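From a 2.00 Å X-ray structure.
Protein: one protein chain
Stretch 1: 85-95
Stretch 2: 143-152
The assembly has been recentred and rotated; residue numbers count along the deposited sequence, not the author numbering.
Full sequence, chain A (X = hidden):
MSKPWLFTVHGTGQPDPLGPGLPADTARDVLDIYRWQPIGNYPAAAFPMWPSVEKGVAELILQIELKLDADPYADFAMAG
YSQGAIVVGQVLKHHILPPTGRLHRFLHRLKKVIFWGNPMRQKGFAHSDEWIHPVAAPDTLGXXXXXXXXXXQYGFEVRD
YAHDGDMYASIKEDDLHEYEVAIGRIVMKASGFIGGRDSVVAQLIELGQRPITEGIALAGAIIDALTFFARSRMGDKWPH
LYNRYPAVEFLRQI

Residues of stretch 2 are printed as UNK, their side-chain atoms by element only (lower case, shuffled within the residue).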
# COMPACT_ATOMS: atom_id res chain seq x y z
N ALA A 85 0.30 -1.74 -0.64
CA ALA A 85 -0.95 -1.19 -0.12
C ALA A 85 -1.33 0.07 -0.90
O ALA A 85 -2.51 0.32 -1.14
CB ALA A 85 -0.83 -0.88 1.35
N ILE A 86 -0.33 0.86 -1.27
CA ILE A 86 -0.60 2.02 -2.12
C ILE A 86 -1.19 1.58 -3.46
O ILE A 86 -2.17 2.16 -3.94
CB ILE A 86 0.66 2.87 -2.39
CG1 ILE A 86 1.34 3.30 -1.09
CG2 ILE A 86 0.31 4.12 -3.21
CD1 ILE A 86 2.69 4.01 -1.32
N VAL A 87 -0.59 0.55 -4.07
CA VAL A 87 -1.08 0.05 -5.35
C VAL A 87 -2.55 -0.37 -5.24
O VAL A 87 -3.38 0.08 -6.03
CB VAL A 87 -0.24 -1.14 -5.89
CG1 VAL A 87 -0.94 -1.80 -7.11
CG2 VAL A 87 1.17 -0.68 -6.25
N VAL A 88 -2.86 -1.21 -4.26
CA VAL A 88 -4.24 -1.68 -4.08
C VAL A 88 -5.17 -0.51 -3.75
O VAL A 88 -6.30 -0.45 -4.23
CB VAL A 88 -4.35 -2.76 -2.98
CG1 VAL A 88 -5.82 -3.10 -2.69
CG2 VAL A 88 -3.58 -4.03 -3.37
N GLY A 89 -4.68 0.41 -2.92
CA GLY A 89 -5.45 1.57 -2.51
C GLY A 89 -5.77 2.50 -3.68
O GLY A 89 -6.88 3.03 -3.77
N GLN A 90 -4.81 2.69 -4.58
CA GLN A 90 -5.03 3.53 -5.74
C GLN A 90 -6.07 2.93 -6.66
O GLN A 90 -6.94 3.63 -7.18
CB GLN A 90 -3.73 3.76 -6.50
CG GLN A 90 -2.82 4.75 -5.82
CD GLN A 90 -3.32 6.17 -5.96
OE1 GLN A 90 -3.60 6.63 -7.06
NE2 GLN A 90 -3.42 6.88 -4.84
N VAL A 91 -5.96 1.62 -6.87
CA VAL A 91 -6.88 0.91 -7.74
C VAL A 91 -8.29 1.00 -7.17
O VAL A 91 -9.22 1.32 -7.88
CB VAL A 91 -6.46 -0.56 -7.97
CG1 VAL A 91 -7.60 -1.37 -8.55
CG2 VAL A 91 -5.26 -0.61 -8.90
N LEU A 92 -8.43 0.75 -5.87
CA LEU A 92 -9.72 0.83 -5.21
C LEU A 92 -10.31 2.23 -5.31
O LEU A 92 -11.40 2.41 -5.86
CB LEU A 92 -9.60 0.43 -3.74
CG LEU A 92 -10.86 0.47 -2.85
CD1 LEU A 92 -12.04 -0.26 -3.48
CD2 LEU A 92 -10.55 -0.13 -1.50
N LYS A 93 -9.60 3.21 -4.77
CA LYS A 93 -10.13 4.57 -4.69
C LYS A 93 -10.43 5.20 -6.04
O LYS A 93 -11.47 5.84 -6.22
CB LYS A 93 -9.18 5.49 -3.92
CG LYS A 93 -9.74 6.88 -3.69
CD LYS A 93 -8.81 7.77 -2.87
CE LYS A 93 -9.32 9.21 -2.85
NZ LYS A 93 -8.55 10.06 -1.89
N HIS A 94 -9.54 5.01 -7.00
CA HIS A 94 -9.64 5.77 -8.25
C HIS A 94 -10.01 4.96 -9.47
O HIS A 94 -10.15 5.53 -10.54
CB HIS A 94 -8.34 6.53 -8.53
CG HIS A 94 -8.03 7.58 -7.52
ND1 HIS A 94 -6.85 7.59 -6.80
CD2 HIS A 94 -8.75 8.64 -7.09
CE1 HIS A 94 -6.86 8.63 -5.97
NE2 HIS A 94 -8.00 9.28 -6.13
N HIS A 95 -10.17 3.64 -9.33
CA HIS A 95 -10.51 2.81 -10.48
C HIS A 95 -11.71 1.89 -10.26
O HIS A 95 -12.43 1.57 -11.20
CB HIS A 95 -9.29 2.05 -11.00
CG HIS A 95 -8.19 2.95 -11.49
ND1 HIS A 95 -7.14 3.34 -10.70
CD2 HIS A 95 -8.01 3.57 -12.69
CE1 HIS A 95 -6.34 4.14 -11.38
NE2 HIS A 95 -6.85 4.30 -12.59
N UNK A 143 0.11 8.63 5.79
CA UNK A 143 0.83 9.86 5.47
C UNK A 143 0.33 10.54 4.18
O UNK A 143 0.26 11.78 4.13
c UNK A 143 3.10 10.89 5.26
c UNK A 143 4.60 10.73 5.27
c UNK A 143 2.62 8.62 4.23
c UNK A 143 2.33 9.58 5.38
N UNK A 144 -0.00 9.76 3.16
CA UNK A 144 -0.34 10.32 1.84
C UNK A 144 -1.61 11.16 1.85
O UNK A 144 -2.59 10.78 2.48
c UNK A 144 0.45 7.30 -0.50
c UNK A 144 -0.47 9.21 0.79
c UNK A 144 1.80 9.39 -0.30
c UNK A 144 0.81 8.46 0.40
N UNK A 145 -1.61 12.28 1.14
CA UNK A 145 -2.77 13.18 1.10
C UNK A 145 -3.94 12.60 0.30
O UNK A 145 -5.09 12.92 0.55
c UNK A 145 -2.38 14.54 0.51
o UNK A 145 0.06 15.82 -0.57
c UNK A 145 -0.52 16.27 0.44
c UNK A 145 -1.32 15.31 1.31
o UNK A 145 -0.45 17.48 0.78
N UNK A 146 -3.61 11.76 -0.67
CA UNK A 146 -4.61 11.01 -1.43
C UNK A 146 -4.83 9.67 -0.72
O UNK A 146 -4.22 8.67 -1.07
c UNK A 146 -5.09 10.09 -3.75
c UNK A 146 -4.08 10.77 -2.85
o UNK A 146 -6.31 10.36 -3.61
o UNK A 146 -4.67 9.31 -4.63
N UNK A 147 -5.67 9.68 0.30
CA UNK A 147 -5.86 8.49 1.12
C UNK A 147 -7.30 7.99 1.03
O UNK A 147 -8.19 8.68 0.50
n UNK A 147 -3.04 12.08 5.14
n UNK A 147 -4.65 10.43 4.96
c UNK A 147 -4.31 11.72 4.95
c UNK A 147 -6.02 9.94 4.76
n UNK A 147 -5.24 12.64 4.74
c UNK A 147 -6.36 9.80 3.27
c UNK A 147 -5.48 8.77 2.58
N UNK A 148 -7.53 6.79 1.54
CA UNK A 148 -8.85 6.19 1.46
C UNK A 148 -9.83 6.92 2.37
O UNK A 148 -9.43 7.49 3.39
c UNK A 148 -7.91 3.91 0.83
c UNK A 148 -7.50 2.57 1.39
c UNK A 148 -8.61 3.74 -0.51
c UNK A 148 -8.78 4.70 1.81
N UNK A 149 -11.10 6.93 1.99
CA UNK A 149 -12.13 7.58 2.79
C UNK A 149 -13.46 6.82 2.72
O UNK A 149 -13.74 6.14 1.73
o UNK A 149 -12.75 11.54 1.40
c UNK A 149 -12.31 9.04 2.37
c UNK A 149 -12.26 9.27 0.87
c UNK A 149 -12.50 10.72 0.49
o UNK A 149 -12.44 11.04 -0.72
N UNK A 150 -14.25 6.92 3.78
CA UNK A 150 -15.62 6.39 3.79
C UNK A 150 -15.71 4.92 3.41
O UNK A 150 -16.67 4.51 2.77
n UNK A 150 -16.28 9.03 4.39
c UNK A 150 -16.49 7.20 2.83
o UNK A 150 -16.52 9.51 2.21
c UNK A 150 -16.43 8.68 3.12
N UNK A 151 -14.70 4.14 3.79
CA UNK A 151 -14.66 2.74 3.41
C UNK A 151 -15.87 2.01 3.99
O UNK A 151 -16.45 1.16 3.33
c UNK A 151 -12.19 2.16 1.66
c UNK A 151 -10.86 1.84 3.76
c UNK A 151 -13.36 2.08 3.88
c UNK A 151 -12.08 2.50 3.14
N UNK A 152 -16.24 2.37 5.21
CA UNK A 152 -17.33 1.72 5.91
C UNK A 152 -18.67 1.89 5.20
O UNK A 152 -19.67 1.28 5.58
c UNK A 152 -16.78 4.70 7.14
o UNK A 152 -15.59 4.34 7.25
o UNK A 152 -17.11 5.86 6.80
c UNK A 152 -17.88 3.70 7.47
c UNK A 152 -17.43 2.24 7.35

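Position 143 has four side-chain carbons, forked at the first, with one arm two carbons long. It does not reach stretch 1. A fork at CB with one longer arm is isoleucine: Ile143.

Position 144 also has four carbons, but the fork is at the second. One branch end touches Ile86. This is leucine. Leu144 CD1 lies 4.1 Å from Ile86 CD1, a contact between apolar side chains.

Position 145 has three carbons, the third carrying two oxygens. Its end leads away from stretch 1. The chain length gives glutamate: Glu145.

Position 146 has two carbons, the second carrying two oxygens. CA-to-CB points toward the helix, and the oxygens come close to Gln90, Lys93 and His94. This is aspartate. Asp146 OD1 forms a salt bridge with Lys93 NZ at 2.8 Å. Gln90 NE2 donates a hydrogen bond to Asp146 OD2 at 2.7 Å. The position of OD2 is less certain, because it sits too close to the edge of the His94 ring.

Position 147 has three carbons, a nitrogen, then a carbon carrying two more nitrogens. That guanidinium group identifies arginine. CA-to-CB of Arg147 points away from stretch 1. Its backbone still takes part: Lys93 NZ donates to Arg147 O at 2.8 Å.

Position 148 has four carbons, forked at the second. It is buried against Gly89, Leu92 and Lys93. This is leucine. Leu148 CD2 lies 3.8 Å from Gly89 O and 3.9 Å from Lys93 CB.

Position 149 has three carbons, the third carrying two oxygens. Its end comes near Lys93. This is glutamate. Glu149 OE1 is 4.2 Å from Lys93 NZ. That is beyond a salt bridge.

Position 150 has two carbons, the second carrying one oxygen and one nitrogen. It is exposed and out of reach of stretch 1. The amide gives Asn150.

Position 151 has four carbons, forked at the second. Its end touches Leu92. This is leucine, and Leu151 CD2 lies 4.2 Å from Leu92 CD2.

Position 152 has three carbons, the third carrying two oxygens. It is poorly ordered and makes no contact with stretch 1. This is Glu152.

The contact combines apolar packing with a polar anchor. Leu144, Leu148 and Leu151 pack on the helix. Lys93, extended with all four chi angles t, has the largest covered area on stretch 1. Its NZ binds both Asp146 and the backbone of Arg147, holding the loop against the helix.

Stretch 2 143-152: ILEDRLENLE
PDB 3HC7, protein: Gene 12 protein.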